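Local coordinates for protein glutathione transferase (Phanerochaete chrysosporium, PDB 4F0C) that is a dimeric Ure2p-like glutathione transferase that binds oxidized glutathione disulfide and probably conjugates glutathione to or removes it from small molecules, at residues S94-D97 and D98-M102; I101-Q104 and W105-Q109; H201-H204 and T205-T209; K218-A221 and E222-Q226. All coordinates share one frame; numbering follows the deposited sequence.

Contact 1. Residues S94-D97 and D98-M102; sequences STFD and DKIIM. With SO4 (sulfate ion), chain F.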
loop_
_atom_site.group_PDB
_atom_site.type_symbol
_atom_site.label_atom_id
_atom_site.label_comp_id
_atom_site.label_asym_id
_atom_site.label_seq_id
_atom_site.Cartn_x
_atom_site.Cartn_y
_atom_site.Cartn_z
ATOM N N SER A 94 17.762 -9.898 -8.364
ATOM C CA SER A 94 17.579 -11.249 -8.914
ATOM C C SER A 94 17.209 -12.334 -7.879
ATOM O O SER A 94 16.385 -13.203 -8.165
ATOM C CB SER A 94 18.802 -11.674 -9.732
ATOM O OG SER A 94 19.945 -11.587 -8.933
ATOM N N THR A 95 17.769 -12.267 -6.680
ATOM C CA THR A 95 17.560 -13.359 -5.715
ATOM C C THR A 95 16.223 -13.235 -4.997
ATOM O O THR A 95 15.685 -12.132 -4.849
ATOM C CB THR A 95 18.664 -13.436 -4.633
ATOM O OG1 THR A 95 18.550 -12.331 -3.730
ATOM C CG2 THR A 95 20.083 -13.461 -5.248
ATOM N N PHE A 96 15.701 -14.364 -4.520
ATOM C CA PHE A 96 14.453 -14.322 -3.756
ATOM C C PHE A 96 14.546 -13.397 -2.542
ATOM O O PHE A 96 13.666 -12.536 -2.337
ATOM C CB PHE A 96 14.008 -15.709 -3.278
ATOM C CG PHE A 96 12.872 -15.630 -2.318
ATOM C CD1 PHE A 96 11.604 -15.294 -2.765
ATOM C CD2 PHE A 96 13.086 -15.770 -0.959
ATOM C CE1 PHE A 96 10.536 -15.166 -1.877
ATOM C CE2 PHE A 96 12.024 -15.650 -0.071
ATOM C CZ PHE A 96 10.744 -15.347 -0.540
ATOM N N ASP A 97 15.609 -13.552 -1.754
ATOM C CA ASP A 97 15.762 -12.753 -0.541
ATOM C C ASP A 97 15.733 -11.271 -0.852
ATOM O O ASP A 97 15.093 -10.504 -0.140
ATOM C CB ASP A 97 17.074 -13.090 0.184
ATOM C CG ASP A 97 17.062 -14.476 0.836
ATOM O OD1 ASP A 97 16.103 -15.261 0.635
ATOM O OD2 ASP A 97 18.063 -14.784 1.527
ATOM N N ASP A 98 16.411 -10.860 -1.920
ATOM C CA ASP A 98 16.411 -9.446 -2.272
ATOM C C ASP A 98 15.037 -9.009 -2.813
ATOM O O ASP A 98 14.545 -7.918 -2.490
ATOM C CB ASP A 98 17.493 -9.126 -3.321
ATOM C CG ASP A 98 18.910 -9.176 -2.757
ATOM O OD1 ASP A 98 19.078 -9.113 -1.525
ATOM O OD2 ASP A 98 19.861 -9.220 -3.568
ATOM N N LYS A 99 14.429 -9.839 -3.658
ATOM C CA LYS A 99 13.122 -9.496 -4.217
ATOM C C LYS A 99 12.055 -9.263 -3.148
ATOM O O LYS A 99 11.250 -8.329 -3.256
ATOM C CB LYS A 99 12.625 -10.583 -5.173
ATOM C CG LYS A 99 13.318 -10.592 -6.535
ATOM C CD LYS A 99 12.792 -11.777 -7.371
ATOM C CE LYS A 99 13.519 -11.910 -8.691
ATOM N NZ LYS A 99 12.887 -13.058 -9.455
ATOM N N ILE A 100 12.009 -10.123 -2.147
ATOM C CA ILE A 100 10.948 -9.975 -1.155
ATOM C C ILE A 100 11.164 -8.715 -0.311
ATOM O O ILE A 100 10.195 -8.038 0.094
ATOM C CB ILE A 100 10.757 -11.219 -0.291
ATOM C CG1 ILE A 100 9.455 -11.110 0.529
ATOM C CG2 ILE A 100 12.027 -11.530 0.587
ATOM C CD1 ILE A 100 8.181 -11.022 -0.342
ATOM N N ILE A 101 12.426 -8.367 -0.071
ATOM C CA ILE A 101 12.690 -7.150 0.701
ATOM C C ILE A 101 12.436 -5.907 -0.174
ATOM O O ILE A 101 11.918 -4.893 0.304
ATOM C CB ILE A 101 14.143 -7.168 1.266
ATOM C CG1 ILE A 101 14.299 -8.341 2.240
ATOM C CG2 ILE A 101 14.502 -5.799 1.926
ATOM C CD1 ILE A 101 13.235 -8.349 3.405
ATOM N N MET A 102 12.758 -5.986 -1.464
ATOM C CA MET A 102 12.393 -4.864 -2.344
ATOM C C MET A 102 10.865 -4.666 -2.327
ATOM O O MET A 102 10.353 -3.534 -2.298
ATOM C CB MET A 102 12.920 -5.101 -3.762
ATOM C CG MET A 102 12.763 -3.886 -4.698
ATOM S SD MET A 102 13.366 -4.208 -6.367
ATOM C CE MET A 102 12.069 -5.282 -6.997
HETATM S S SO4 F . 17.023 -17.330 -5.525
HETATM O O1 SO4 F . 16.670 -18.723 -5.262
HETATM O O2 SO4 F . 15.935 -16.718 -6.283
HETATM O O3 SO4 F . 17.229 -16.651 -4.251
HETATM O O4 SO4 F . 18.254 -17.261 -6.304
HETATM O O HOH W 1 14.378 -15.532 -8.059
HETATM O O HOH W 2 19.662 -10.081 -6.067
#

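Contact 2. Residues I101-Q104 and W105-Q109; sequences IMTQ and WLFFQ. With SO4 (sulfate ion), chain C.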
loop_
_atom_site.group_PDB
_atom_site.type_symbol
_atom_site.label_atom_id
_atom_site.label_comp_id
_atom_site.label_asym_id
_atom_site.label_seq_id
_atom_site.Cartn_x
_atom_site.Cartn_y
_atom_site.Cartn_z
ATOM N N ILE A 101 12.426 -8.367 -0.071
ATOM C CA ILE A 101 12.690 -7.150 0.701
ATOM C C ILE A 101 12.436 -5.907 -0.174
ATOM O O ILE A 101 11.918 -4.893 0.304
ATOM C CB ILE A 101 14.143 -7.168 1.266
ATOM C CG1 ILE A 101 14.299 -8.341 2.240
ATOM C CG2 ILE A 101 14.502 -5.799 1.926
ATOM C CD1 ILE A 101 13.235 -8.349 3.405
ATOM N N MET A 102 12.758 -5.986 -1.464
ATOM C CA MET A 102 12.393 -4.864 -2.344
ATOM C C MET A 102 10.865 -4.666 -2.327
ATOM O O MET A 102 10.353 -3.534 -2.298
ATOM C CB MET A 102 12.920 -5.101 -3.762
ATOM C CG MET A 102 12.763 -3.886 -4.698
ATOM S SD MET A 102 13.366 -4.208 -6.367
ATOM C CE MET A 102 12.069 -5.282 -6.997
ATOM N N THR A 103 10.139 -5.778 -2.341
ATOM C CA THR A 103 8.674 -5.743 -2.275
ATOM C C THR A 103 8.157 -5.172 -0.947
ATOM O O THR A 103 7.199 -4.391 -0.917
ATOM C CB THR A 103 8.089 -7.129 -2.584
ATOM O OG1 THR A 103 8.376 -7.419 -3.942
ATOM C CG2 THR A 103 6.568 -7.179 -2.408
ATOM N N GLN A 104 8.788 -5.573 0.147
ATOM C CA GLN A 104 8.462 -5.012 1.458
ATOM C C GLN A 104 8.567 -3.474 1.450
ATOM O O GLN A 104 7.668 -2.789 1.901
ATOM C CB GLN A 104 9.442 -5.569 2.481
ATOM C CG GLN A 104 9.371 -4.939 3.897
ATOM C CD GLN A 104 10.603 -5.301 4.690
ATOM O OE1 GLN A 104 10.622 -6.314 5.396
ATOM N NE2 GLN A 104 11.689 -4.483 4.531
ATOM N N TRP A 105 9.687 -2.941 0.948
ATOM C CA TRP A 105 9.853 -1.496 0.887
ATOM C C TRP A 105 8.822 -0.844 -0.035
ATOM O O TRP A 105 8.354 0.253 0.258
ATOM C CB TRP A 105 11.288 -1.120 0.497
ATOM C CG TRP A 105 12.203 -1.277 1.709
ATOM C CD1 TRP A 105 13.035 -2.325 1.978
ATOM C CD2 TRP A 105 12.300 -0.377 2.814
ATOM N NE1 TRP A 105 13.677 -2.120 3.187
ATOM C CE2 TRP A 105 13.234 -0.929 3.720
ATOM C CE3 TRP A 105 11.702 0.866 3.110
ATOM C CZ2 TRP A 105 13.594 -0.285 4.921
ATOM C CZ3 TRP A 105 12.048 1.512 4.323
ATOM C CH2 TRP A 105 12.969 0.916 5.214
ATOM N N LEU A 106 8.477 -1.502 -1.139
ATOM C CA LEU A 106 7.400 -0.987 -2.007
ATOM C C LEU A 106 6.057 -0.928 -1.262
ATOM O O LEU A 106 5.301 0.051 -1.385
ATOM C CB LEU A 106 7.252 -1.814 -3.300
ATOM C CG LEU A 106 8.429 -1.645 -4.264
ATOM C CD1 LEU A 106 8.440 -2.772 -5.338
ATOM C CD2 LEU A 106 8.312 -0.271 -4.926
ATOM N N PHE A 107 5.755 -1.968 -0.497
ATOM C CA PHE A 107 4.527 -1.951 0.300
ATOM C C PHE A 107 4.566 -0.852 1.339
ATOM O O PHE A 107 3.528 -0.232 1.630
ATOM C CB PHE A 107 4.214 -3.314 0.943
ATOM C CG PHE A 107 3.405 -4.220 0.020
ATOM C CD1 PHE A 107 2.012 -4.048 -0.108
ATOM C CD2 PHE A 107 4.034 -5.179 -0.764
ATOM C CE1 PHE A 107 1.267 -4.856 -0.997
ATOM C CE2 PHE A 107 3.303 -5.995 -1.643
ATOM C CZ PHE A 107 1.929 -5.831 -1.776
ATOM N N PHE A 108 5.745 -0.601 1.897
ATOM C CA PHE A 108 5.860 0.514 2.852
ATOM C C PHE A 108 5.592 1.853 2.146
ATOM O O PHE A 108 4.865 2.713 2.656
ATOM C CB PHE A 108 7.215 0.514 3.586
ATOM C CG PHE A 108 7.409 1.728 4.490
ATOM C CD1 PHE A 108 6.439 2.082 5.405
ATOM C CD2 PHE A 108 8.548 2.513 4.396
ATOM C CE1 PHE A 108 6.598 3.227 6.260
ATOM C CE2 PHE A 108 8.727 3.642 5.240
ATOM C CZ PHE A 108 7.740 3.994 6.171
ATOM N N GLN A 109 6.158 2.013 0.960
ATOM C CA GLN A 109 5.881 3.229 0.187
ATOM C C GLN A 109 4.362 3.328 -0.067
ATOM O O GLN A 109 3.740 4.384 0.133
ATOM C CB GLN A 109 6.612 3.193 -1.168
ATOM C CG GLN A 109 6.542 4.542 -1.916
ATOM C CD GLN A 109 5.165 4.778 -2.566
ATOM O OE1 GLN A 109 4.603 3.876 -3.200
ATOM N NE2 GLN A 109 4.620 6.002 -2.411
HETATM S S SO4 C . 15.227 -4.147 6.042
HETATM O O1 SO4 C . 13.812 -4.083 6.437
HETATM O O2 SO4 C . 15.668 -5.522 5.953
HETATM O O3 SO4 C . 15.502 -3.663 4.669
HETATM O O4 SO4 C . 15.957 -3.362 6.997
#

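Contact 3. Residues H201-H204 and T205-T209; sequences HRWH and TALIT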
loop_
_atom_site.group_PDB
_atom_site.type_symbol
_atom_site.label_atom_id
_atom_site.label_comp_id
_atom_site.label_asym_id
_atom_site.label_seq_id
_atom_site.Cartn_x
_atom_site.Cartn_y
_atom_site.Cartn_z
ATOM N N HIS A 201 18.002 13.363 2.928
ATOM C CA HIS A 201 18.345 14.410 1.962
ATOM C C HIS A 201 19.406 13.926 0.968
ATOM O O HIS A 201 19.313 14.216 -0.231
ATOM C CB HIS A 201 18.827 15.672 2.679
ATOM C CG HIS A 201 19.362 16.737 1.757
ATOM N ND1 HIS A 201 20.711 16.919 1.529
ATOM C CD2 HIS A 201 18.727 17.689 1.031
ATOM C CE1 HIS A 201 20.883 17.926 0.687
ATOM N NE2 HIS A 201 19.697 18.417 0.377
ATOM N N ARG A 202 20.426 13.227 1.473
ATOM C CA ARG A 202 21.503 12.699 0.610
ATOM C C ARG A 202 20.929 11.786 -0.468
ATOM O O ARG A 202 21.235 11.913 -1.661
ATOM C CB ARG A 202 22.486 11.886 1.454
ATOM C CG ARG A 202 23.631 11.242 0.680
ATOM C CD ARG A 202 24.186 10.017 1.433
ATOM N NE ARG A 202 23.323 8.846 1.309
ATOM C CZ ARG A 202 22.851 8.143 2.342
ATOM N NH1 ARG A 202 23.162 8.495 3.602
ATOM N NH2 ARG A 202 22.092 7.072 2.117
ATOM N N TRP A 203 20.090 10.853 -0.028
ATOM C CA TRP A 203 19.501 9.846 -0.911
ATOM C C TRP A 203 18.529 10.473 -1.894
ATOM O O TRP A 203 18.575 10.195 -3.106
ATOM C CB TRP A 203 18.808 8.836 -0.010
ATOM C CG TRP A 203 17.826 7.798 -0.544
ATOM C CD1 TRP A 203 18.123 6.624 -1.163
ATOM C CD2 TRP A 203 16.413 7.782 -0.304
ATOM N NE1 TRP A 203 16.971 5.880 -1.362
ATOM C CE2 TRP A 203 15.910 6.569 -0.823
ATOM C CE3 TRP A 203 15.519 8.686 0.306
ATOM C CZ2 TRP A 203 14.551 6.238 -0.770
ATOM C CZ3 TRP A 203 14.170 8.354 0.363
ATOM C CH2 TRP A 203 13.700 7.140 -0.172
ATOM N N HIS A 204 17.644 11.323 -1.384
ATOM C CA HIS A 204 16.685 12.018 -2.259
ATOM C C HIS A 204 17.430 12.854 -3.290
ATOM O O HIS A 204 17.081 12.872 -4.466
ATOM C CB HIS A 204 15.752 12.909 -1.436
ATOM C CG HIS A 204 14.685 13.576 -2.250
ATOM N ND1 HIS A 204 13.585 12.897 -2.728
ATOM C CD2 HIS A 204 14.550 14.858 -2.665
ATOM C CE1 HIS A 204 12.822 13.733 -3.417
ATOM N NE2 HIS A 204 13.380 14.930 -3.389
ATOM N N THR A 205 18.482 13.550 -2.869
ATOM C CA THR A 205 19.200 14.408 -3.807
ATOM C C THR A 205 19.882 13.580 -4.878
ATOM O O THR A 205 19.922 13.971 -6.050
ATOM C CB THR A 205 20.232 15.317 -3.069
ATOM O OG1 THR A 205 19.515 16.150 -2.159
ATOM C CG2 THR A 205 21.051 16.191 -4.059
ATOM N N ALA A 206 20.429 12.437 -4.482
ATOM C CA ALA A 206 21.086 11.582 -5.448
ATOM C C ALA A 206 20.046 11.110 -6.489
ATOM O O ALA A 206 20.332 11.082 -7.688
ATOM C CB ALA A 206 21.773 10.401 -4.763
ATOM N N LEU A 207 18.826 10.819 -6.037
ATOM C CA LEU A 207 17.765 10.349 -6.929
ATOM C C LEU A 207 17.318 11.422 -7.913
ATOM O O LEU A 207 17.274 11.182 -9.115
ATOM C CB LEU A 207 16.562 9.813 -6.114
ATOM C CG LEU A 207 16.825 8.476 -5.410
ATOM C CD1 LEU A 207 15.911 8.252 -4.207
ATOM C CD2 LEU A 207 16.671 7.330 -6.432
ATOM N N ILE A 208 17.013 12.618 -7.425
ATOM C CA ILE A 208 16.439 13.635 -8.307
ATOM C C ILE A 208 17.475 14.263 -9.238
ATOM O O ILE A 208 17.109 14.950 -10.183
ATOM C CB ILE A 208 15.694 14.747 -7.534
ATOM C CG1 ILE A 208 16.662 15.574 -6.685
ATOM C CG2 ILE A 208 14.560 14.152 -6.668
ATOM C CD1 ILE A 208 15.979 16.742 -5.959
ATOM N N THR A 209 18.758 14.016 -8.986
ATOM C CA THR A 209 19.786 14.534 -9.901
ATOM C C THR A 209 20.142 13.534 -11.003
ATOM O O THR A 209 20.836 13.883 -11.949
ATOM C CB THR A 209 21.055 15.053 -9.146
ATOM O OG1 THR A 209 21.617 13.989 -8.386
ATOM C CG2 THR A 209 20.676 16.138 -8.188
#

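Contact 4. Residues K218-A221 and E222-Q226; sequences KTKA and EAIAQ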
loop_
_atom_site.group_PDB
_atom_site.type_symbol
_atom_site.label_atom_id
_atom_site.label_comp_id
_atom_site.label_asym_id
_atom_site.label_seq_id
_atom_site.Cartn_x
_atom_site.Cartn_y
_atom_site.Cartn_z
ATOM N N LYS A 218 10.930 17.571 -14.660
ATOM C CA LYS A 218 10.851 18.756 -15.510
ATOM C C LYS A 218 9.609 18.628 -16.404
ATOM O O LYS A 218 8.904 19.595 -16.653
ATOM C CB LYS A 218 12.129 18.907 -16.335
ATOM C CG LYS A 218 12.114 20.073 -17.344
ATOM C CD LYS A 218 13.400 20.116 -18.179
ATOM C CE LYS A 218 13.475 21.371 -19.069
ATOM N NZ LYS A 218 14.712 21.403 -19.916
ATOM N N THR A 219 9.341 17.412 -16.866
ATOM C CA THR A 219 8.202 17.127 -17.729
ATOM C C THR A 219 6.910 17.389 -16.963
ATOM O O THR A 219 5.958 17.971 -17.495
ATOM C CB THR A 219 8.245 15.653 -18.204
ATOM O OG1 THR A 219 9.413 15.447 -19.009
ATOM C CG2 THR A 219 7.002 15.286 -19.031
ATOM N N LYS A 220 6.876 16.959 -15.702
ATOM C CA LYS A 220 5.710 17.208 -14.870
ATOM C C LYS A 220 5.448 18.699 -14.699
ATOM O O LYS A 220 4.299 19.134 -14.821
ATOM C CB LYS A 220 5.842 16.496 -13.508
ATOM C CG LYS A 220 4.763 16.838 -12.478
ATOM C CD LYS A 220 4.968 15.990 -11.214
ATOM C CE LYS A 220 3.747 15.959 -10.291
ATOM N NZ LYS A 220 3.265 17.320 -9.997
ATOM N N ALA A 221 6.500 19.474 -14.408
ATOM C CA ALA A 221 6.344 20.909 -14.180
ATOM C C ALA A 221 5.791 21.587 -15.439
ATOM O O ALA A 221 4.914 22.453 -15.370
ATOM C CB ALA A 221 7.696 21.545 -13.753
ATOM N N GLU A 222 6.306 21.183 -16.596
ATOM C CA GLU A 222 5.842 21.719 -17.869
ATOM C C GLU A 222 4.397 21.325 -18.150
ATOM O O GLU A 222 3.618 22.142 -18.622
ATOM C CB GLU A 222 6.765 21.286 -19.022
ATOM C CG GLU A 222 8.203 21.778 -18.852
ATOM C CD GLU A 222 9.156 21.296 -19.946
ATOM O OE1 GLU A 222 10.131 22.031 -20.227
ATOM O OE2 GLU A 222 8.945 20.191 -20.510
ATOM N N ALA A 223 4.034 20.078 -17.858
ATOM C CA ALA A 223 2.661 19.631 -18.095
ATOM C C ALA A 223 1.669 20.431 -17.222
ATOM O O ALA A 223 0.574 20.771 -17.649
ATOM C CB ALA A 223 2.524 18.114 -17.829
ATOM N N ILE A 224 2.061 20.706 -15.991
ATOM C CA ILE A 224 1.201 21.465 -15.104
ATOM C C ILE A 224 1.021 22.865 -15.686
ATOM O O ILE A 224 -0.108 23.313 -15.926
ATOM C CB ILE A 224 1.780 21.535 -13.695
ATOM C CG1 ILE A 224 1.614 20.200 -12.980
ATOM C CG2 ILE A 224 1.024 22.530 -12.907
ATOM C CD1 ILE A 224 2.291 20.158 -11.617
ATOM N N ALA A 225 2.143 23.525 -15.967
ATOM C CA ALA A 225 2.149 24.847 -16.593
ATOM C C ALA A 225 1.257 24.920 -17.825
ATOM O O ALA A 225 0.530 25.890 -18.021
ATOM C CB ALA A 225 3.571 25.247 -16.958
ATOM N N GLN A 226 1.303 23.889 -18.654
ATOM C CA GLN A 226 0.526 23.843 -19.888
ATOM C C GLN A 226 -0.989 23.705 -19.715
ATOM O O GLN A 226 -1.746 24.017 -20.634
ATOM C CB GLN A 226 1.058 22.734 -20.800
ATOM C CG GLN A 226 2.390 23.099 -21.420
ATOM C CD GLN A 226 2.271 24.319 -22.318
ATOM O OE1 GLN A 226 1.653 24.251 -23.383
ATOM N NE2 GLN A 226 2.840 25.448 -21.883
#

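Contact 1. Residues S94-D97 and D98-M102
T95 caps the first turn of helix 96-126 with its side chain while a sulfate ion, probably from the crystallisation liquor, sits at the same helix end. As the N-cap residue, T95 accepts the D98 N-H on OG1 (D98 N to T95 OG1 3.2 Å); a chi1 of 71° puts OG1 between the backbone N and the carbonyl carbon, where it can meet that N-H. The D98 side chain runs obliquely past that of T95, and one water links its carboxylate to the T95 backbone, donating to D98 OD2 and accepting from T95 N. F96 N donates to sulfate O3 at 2.8 Å and weakly to O2, consistent with the anion settling at the positive end of the helix dipole. K99 stretches back along the chain, its CE 3.2 Å from S94 O; a second water joins K99 NZ, S94 O and sulfate O2. One turn on, I100 CG2 lies over a face of the F96 ring near its rim, 4.1 Å above the plane. D97 OD1 is hydrogen-bonded to Y66 OH of the second subunit. On the same chain, K99 touches E83 of helix 74-85, and M102 touches L79 of that helix and I168 of helix 168-172.

Contact 2. Residues I101-Q104 and W105-Q109
Q104 lays its amide NE2 over one face of the W105 indole, in the all-helical domain of the glutathione transferase fold, where helix 96-126 lines the dimer interface. The amide and ring planes are 71° apart, so the two groups are not stacked flat. Both N-H groups point to one sulfate ion, probably from the crystallisation liquor: W105 NE1 gives a nearly straight bond to O3 (2.8 Å, 168°), and Q104 NE2 a more bent one to O1 (2.9 Å). R158 NH2 of the same chain and W72 NE1 of the second subunit also bind the anion. Q104 OE1 takes the backbone N-H of W72 of that subunit, which fixes the amide at both ends. I101 CG2 meets the indole edge in its plane, 3.8 Å from W105 CD1. On another side of the helix, F107 rests its ring edge on the T103 methyl and stacks on F107 of the second subunit. L106 and M102 turn instead to L79 of helix 74-85 and I168 of helix 168-172. The T103 methyl is anti to the backbone N (chi1 -67° for OG1), which sends the hydroxyl back to K99 O and puts CG2 3.6 Å from F107 CE2.

Contact 3. Residues H201-H204 and T205-T209
H201 O is gripped twice by T205, by its backbone N-H at 2.8 Å (T205 N to H201 O) and by its hydroxyl at 2.7 Å (T205 OG1 to H201 O). The two donors reach the carbonyl from opposite faces of its plane, each tilted about 30° from it. A torsion of -61° about chi1 swings the hydroxyl back over the preceding turn, as is common for threonine inside a helix. The same OG1 then lies above a face of the H201 ring, 3.4 Å from the plane and offset toward the rim. T205 O is likewise held twice, by T209 OG1 (2.9 Å) and, from the other face, by T209 N, although the T209 hydroxyl uses a different rotamer.

Two aliphatic groups cover aromatic rings one turn earlier. L207 CD1 stands over the five-membered ring of W203, 3.8 Å from the centroid and 10° off the normal, a well-centred CH-pi contact with that ring. I208 CG2, anti to its carbonyl carbon, lies over the H204 imidazole, 3.9 Å from its centroid and displaced toward the rim.

W203 NE1 reaches D170 OD1 on helix 168-172, and R202 NH1 bonds to L155 O at the end of helix 134-155. Helix 198-209 is thus set against several helices of the C-terminal domain: W203 packs on L151 and L155 of helix 134-155, while H204, L207 and I208 press on N177 and V174 of helix 174-184.

Contact 4. Residues K218-A221 and E222-Q226
The extended side chain of E222 crosses that of K218 obliquely, bringing its carboxylate beside the aliphatic part of the lysine: OE1 of E222 is 3.6 Å from K218 CE. The charged ends stay apart, with K218 NZ 4.6 Å from E222 OE1, so any attraction is through space and not a salt bridge. Both side chains are extended beyond CG and lie on the exposed face of helix 211-227.

The backbone is satisfied turn by turn. E222 N donates to K218 O, A223 N to T219 O at 2.9 Å, I224 N to K220 O, and A225 N to A221 O, the last nearly straight at 172°. Q226 N continues the series to E222 O. The T219 hydroxyl finds its acceptor one turn earlier, at E215 O.

K220 has its polar end satisfied outside the helix. Its chain runs straight from the backbone and then bends at chi4 (-51°), where NZ donates to V14 O and, weakly, to Q13 O. I224 CD1 sits beside that ammonium group, 3.4 Å from K220 NZ, and I224 and A223 also touch Q13. T219 and K220 pack on W19 of helix 18-28. This is regular alpha-helical i to i+4 bonding, used here to lay the C-terminal helix of a glutathione transferase against the thioredoxin-like N-terminal domain.

Contacts 1 and 2 are successive turns of helix 96-126, sharing I101 and M102 with centres about 10 Å apart, and both face the second subunit. Contact 3 belongs to another helix, 198-209, its nearest atoms about 7 Å from those of contact 2, and touches no other protein chain of the assembly. Helix 211-227 follows directly after helix 198-209, yet the centres of contacts 3 and 4 are about 21 Å apart. Contact 4 lies across the chain's centre from contacts 1 and 2. The F108 side chain of contact 2 is about 6 Å, and that of K220 in contact 4 about 8 Å, from bound oxidized glutathione disulfide, near it without touching.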